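PDB 3THI: protein (thiaminase I) from Bacillus subtilis, which catalyses the breakdown of thiamin by a base-exchange transfer, in which a nucleophile replaces the thiazole at the pyrimidine's methylene carbon. Local coordinates for residues D76-E81 and L281-A286; D23-Q26 and G31-L34. All blocks are in the same frame, centred on the assembly; numbering follows the deposited sequence.

Following the chain from its N terminus, contact 2 closes first: helix 14-28 ends, the chain turns, and 31-34 comes back against the last turns of the helix, shutting a loop of four residues. Contact 1 opens later and joins the loop at 76-81 to helix 275-286, bridging 199 residues. The two follow in series, neither nesting nor crossing. Their centres lie about 15 Å apart, and helix 275-286, which carries one side of contact 1, also packs on contact 2: Leu281 has its CA 3.4 Å from CZ3 of Trp25, while Val284 lies on Gln24. They tie the N-terminal strand-helix-strand unit to a late helix and to the loop between strand 69-70 and helix 85-90.

Contact 1 of 2, residues D76-E81 and L281-A286; sequences DIDQAE and LANVMA
Asp78 of the loop 76-81 faces Asn283 on helix 275-286, their CA atoms 6.3 Å apart, the closest CA pair between the two segments. The amide of Asn283 does most of the work, spanning the loop backbone with both of its polar atoms. Its ND2 gives a hydrogen bond of 2.7 Å to the carbonyl O of Asp76, nearly straight at 160° and in the plane of the amide. Its OD1 receives the backbone N of Asp78 at 2.8 Å, with that donor well above the carbonyl plane. Asparagine suits the place because one short side chain offers a donor and an acceptor, which match the C=O of Asp76 and the N-H of Asp78 on either side of the extended Ile77. The same ND2 also bonds to the O of Lys279 one helical turn back, so three bonds, two from ND2 and one to OD1, fix the rotation of the amide. Thiaminase I has the two-domain fold of the periplasmic binding proteins, and here a late helix holds an irregular connection between strand 69-70 and helix 85-90. Asp78 adds a second layer: with CG anti to its own carbonyl carbon (chi1 -67°), its carboxylate stacks over the amide of Asn283, the two planes 23° apart. Asp78 CG and Asn283 CG are 3.6 Å from each other, and OD2 of Asp78 comes within 3.5 Å of Asn283 CB. Ile77 turns its CB away from the helix and packs on Val97 and Leu100, and Leu100 also touches Asn283. The carboxylate of Asp76 plays no part across the contact; its OD2 accepts the N of Gly73. Arg311 links the two segments further along, its guanidinium bonding to the O atoms of Asp78, Gln79 and Ala286.

Contact 2 of 2, residues D23-Q26 and G31-L34; sequences DQWQ and GVKL
Trp25 sends its indole from helix 14-28 toward the returning chain, where Val32 meets its edge and Leu34 covers one face. With CG anti to the backbone N (chi1 178°), the ring reaches out from the helix and brings NE1 to the carbonyl O of Val32, 2.8 Å away. That oxygen lies near the ring plane, but the bond is bent (138° at the hydrogen) and NE1 sits above the carbonyl plane. Val32, beta-branched and buried, suits the same edge of the indole, lining it with CG1, 3.6 Å from CZ2 of Trp25. The longer Leu34, also buried and apolar, stands over the pyrrole part: its CD2 makes a CH-pi contact 3.8 Å from the centroid of the five-membered ring, and its CG approaches CD1 of Trp25 to 3.4 Å. Alternation along the chain turns Val32 and Leu34 inward and Lys33 outward, within a beta-alpha-beta unit of strand 2-6, helix 14-28 and strand 33-36. Leu3 also packs on Trp25. Tryptophan thus fills a buried apolar site with a broad ring while its one polar atom, NE1, is satisfied by a backbone oxygen.

Contact 1 of 2, residues D76-E81 and L281-A286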
# COMPACT_ATOMS: atom_id res chain seq x y z
N ASP A 76 15.86 0.83 20.21
CA ASP A 76 14.85 -0.21 19.92
C ASP A 76 14.61 -0.49 18.44
O ASP A 76 13.63 -1.15 18.09
CB ASP A 76 13.51 0.18 20.55
CG ASP A 76 13.65 0.86 21.90
OD1 ASP A 76 14.40 0.35 22.77
OD2 ASP A 76 12.99 1.90 22.09
N ILE A 77 15.45 0.03 17.55
CA ILE A 77 15.25 -0.22 16.13
C ILE A 77 16.42 -1.01 15.61
O ILE A 77 17.56 -0.58 15.74
CB ILE A 77 15.10 1.09 15.31
CG1 ILE A 77 14.02 1.99 15.93
CG2 ILE A 77 14.74 0.76 13.87
CD1 ILE A 77 13.96 3.40 15.38
N ASP A 78 16.15 -2.19 15.07
CA ASP A 78 17.20 -3.05 14.54
C ASP A 78 17.53 -2.71 13.10
O ASP A 78 16.63 -2.58 12.27
CB ASP A 78 16.81 -4.52 14.68
CG ASP A 78 16.74 -4.98 16.13
OD1 ASP A 78 17.18 -4.22 17.02
OD2 ASP A 78 16.24 -6.09 16.40
N GLN A 79 18.82 -2.52 12.84
CA GLN A 79 19.34 -2.19 11.51
C GLN A 79 18.58 -1.08 10.77
O GLN A 79 18.14 -1.26 9.62
CB GLN A 79 19.39 -3.43 10.64
CG GLN A 79 20.24 -4.52 11.22
CD GLN A 79 20.27 -5.71 10.33
OE1 GLN A 79 20.45 -5.59 9.11
NE2 GLN A 79 20.05 -6.89 10.90
N ALA A 80 18.44 0.06 11.44
CA ALA A 80 17.74 1.21 10.86
C ALA A 80 18.39 1.66 9.56
O ALA A 80 17.72 2.19 8.69
CB ALA A 80 17.71 2.34 11.86
N GLU A 81 19.69 1.40 9.40
CA GLU A 81 20.42 1.80 8.19
C GLU A 81 20.03 1.06 6.90
O GLU A 81 20.36 1.50 5.80
CB GLU A 81 21.94 1.70 8.41
CG GLU A 81 22.49 0.28 8.47
CD GLU A 81 22.29 -0.42 9.83
OE1 GLU A 81 21.97 0.28 10.82
OE2 GLU A 81 22.47 -1.65 9.90
N LEU A 281 9.56 -8.14 19.11
CA LEU A 281 8.65 -8.75 18.15
C LEU A 281 8.41 -7.83 16.96
O LEU A 281 8.42 -8.27 15.81
CB LEU A 281 7.31 -9.10 18.83
CG LEU A 281 6.22 -9.69 17.93
CD1 LEU A 281 6.68 -11.00 17.30
CD2 LEU A 281 4.97 -9.90 18.74
N ALA A 282 8.17 -6.55 17.23
CA ALA A 282 7.96 -5.57 16.17
C ALA A 282 9.15 -5.60 15.20
O ALA A 282 8.98 -5.60 13.98
CB ALA A 282 7.81 -4.17 16.77
N ASN A 283 10.35 -5.66 15.75
CA ASN A 283 11.56 -5.72 14.95
C ASN A 283 11.65 -6.97 14.10
O ASN A 283 12.03 -6.90 12.92
CB ASN A 283 12.80 -5.58 15.83
CG ASN A 283 13.23 -4.14 15.98
OD1 ASN A 283 13.72 -3.53 15.02
ND2 ASN A 283 13.02 -3.57 17.15
N VAL A 284 11.30 -8.12 14.69
CA VAL A 284 11.30 -9.39 13.98
C VAL A 284 10.30 -9.29 12.83
O VAL A 284 10.62 -9.57 11.68
CB VAL A 284 10.91 -10.58 14.92
CG1 VAL A 284 10.59 -11.82 14.10
CG2 VAL A 284 12.03 -10.89 15.90
N MET A 285 9.10 -8.81 13.13
CA MET A 285 8.06 -8.67 12.11
C MET A 285 8.47 -7.78 10.97
O MET A 285 8.03 -7.96 9.84
CB MET A 285 6.78 -8.14 12.74
CG MET A 285 6.17 -9.09 13.74
SD MET A 285 4.72 -8.40 14.52
CE MET A 285 3.59 -8.48 13.17
N ALA A 286 9.36 -6.83 11.24
CA ALA A 286 9.84 -5.90 10.23
C ALA A 286 11.24 -6.28 9.72
O ALA A 286 11.78 -5.62 8.82
CB ALA A 286 9.85 -4.48 10.80

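Contact 2 of 2, residues D23-Q26 and G31-L34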
# COMPACT_ATOMS: atom_id res chain seq x y z
N ASP A 23 7.78 -18.30 12.75
CA ASP A 23 9.06 -18.97 12.56
C ASP A 23 10.22 -18.09 13.02
O ASP A 23 11.06 -18.53 13.81
CB ASP A 23 9.24 -19.35 11.09
CG ASP A 23 10.50 -20.15 10.84
OD1 ASP A 23 10.96 -20.87 11.77
OD2 ASP A 23 11.03 -20.06 9.72
N GLN A 24 10.27 -16.85 12.54
CA GLN A 24 11.34 -15.94 12.93
C GLN A 24 11.32 -15.59 14.42
O GLN A 24 12.38 -15.43 15.04
CB GLN A 24 11.33 -14.68 12.07
CG GLN A 24 11.61 -14.95 10.61
CD GLN A 24 13.01 -15.47 10.37
OE1 GLN A 24 13.95 -15.07 11.05
NE2 GLN A 24 13.15 -16.37 9.41
N TRP A 25 10.13 -15.48 15.01
CA TRP A 25 10.00 -15.17 16.43
C TRP A 25 10.53 -16.34 17.27
O TRP A 25 11.31 -16.14 18.20
CB TRP A 25 8.54 -14.92 16.80
CG TRP A 25 8.32 -14.64 18.27
CD1 TRP A 25 7.55 -15.36 19.14
CD2 TRP A 25 8.82 -13.52 19.02
NE1 TRP A 25 7.52 -14.76 20.37
CE2 TRP A 25 8.29 -13.63 20.33
CE3 TRP A 25 9.66 -12.44 18.72
CZ2 TRP A 25 8.57 -12.69 21.33
CZ3 TRP A 25 9.94 -11.51 19.72
CH2 TRP A 25 9.39 -11.64 21.01
N GLN A 26 10.10 -17.56 16.93
CA GLN A 26 10.53 -18.77 17.63
C GLN A 26 12.04 -19.01 17.63
O GLN A 26 12.57 -19.64 18.54
CB GLN A 26 9.84 -20.00 17.04
CG GLN A 26 8.41 -20.20 17.52
CD GLN A 26 7.71 -21.35 16.83
OE1 GLN A 26 8.05 -21.72 15.69
NE2 GLN A 26 6.70 -21.92 17.49
N GLY A 31 10.08 -19.50 23.81
CA GLY A 31 9.24 -19.61 24.98
C GLY A 31 8.14 -18.56 25.12
O GLY A 31 7.38 -18.58 26.09
N VAL A 32 8.09 -17.63 24.17
CA VAL A 32 7.08 -16.59 24.18
C VAL A 32 6.07 -16.89 23.08
O VAL A 32 6.39 -16.83 21.89
CB VAL A 32 7.70 -15.20 23.95
CG1 VAL A 32 6.60 -14.11 24.02
CG2 VAL A 32 8.80 -14.96 24.98
N LYS A 33 4.85 -17.19 23.50
CA LYS A 33 3.78 -17.53 22.59
C LYS A 33 3.20 -16.31 21.87
O LYS A 33 3.16 -15.21 22.42
CB LYS A 33 2.68 -18.28 23.35
CG LYS A 33 1.54 -18.80 22.49
CD LYS A 33 0.53 -19.61 23.30
CE LYS A 33 -0.71 -19.93 22.45
NZ LYS A 33 -1.76 -20.68 23.21
N LEU A 34 2.79 -16.52 20.62
CA LEU A 34 2.17 -15.46 19.82
C LEU A 34 0.72 -15.83 19.57
O LEU A 34 0.42 -16.99 19.28
CB LEU A 34 2.88 -15.32 18.46
CG LEU A 34 4.32 -14.80 18.43
CD1 LEU A 34 4.74 -14.51 16.99
CD2 LEU A 34 4.43 -13.52 19.25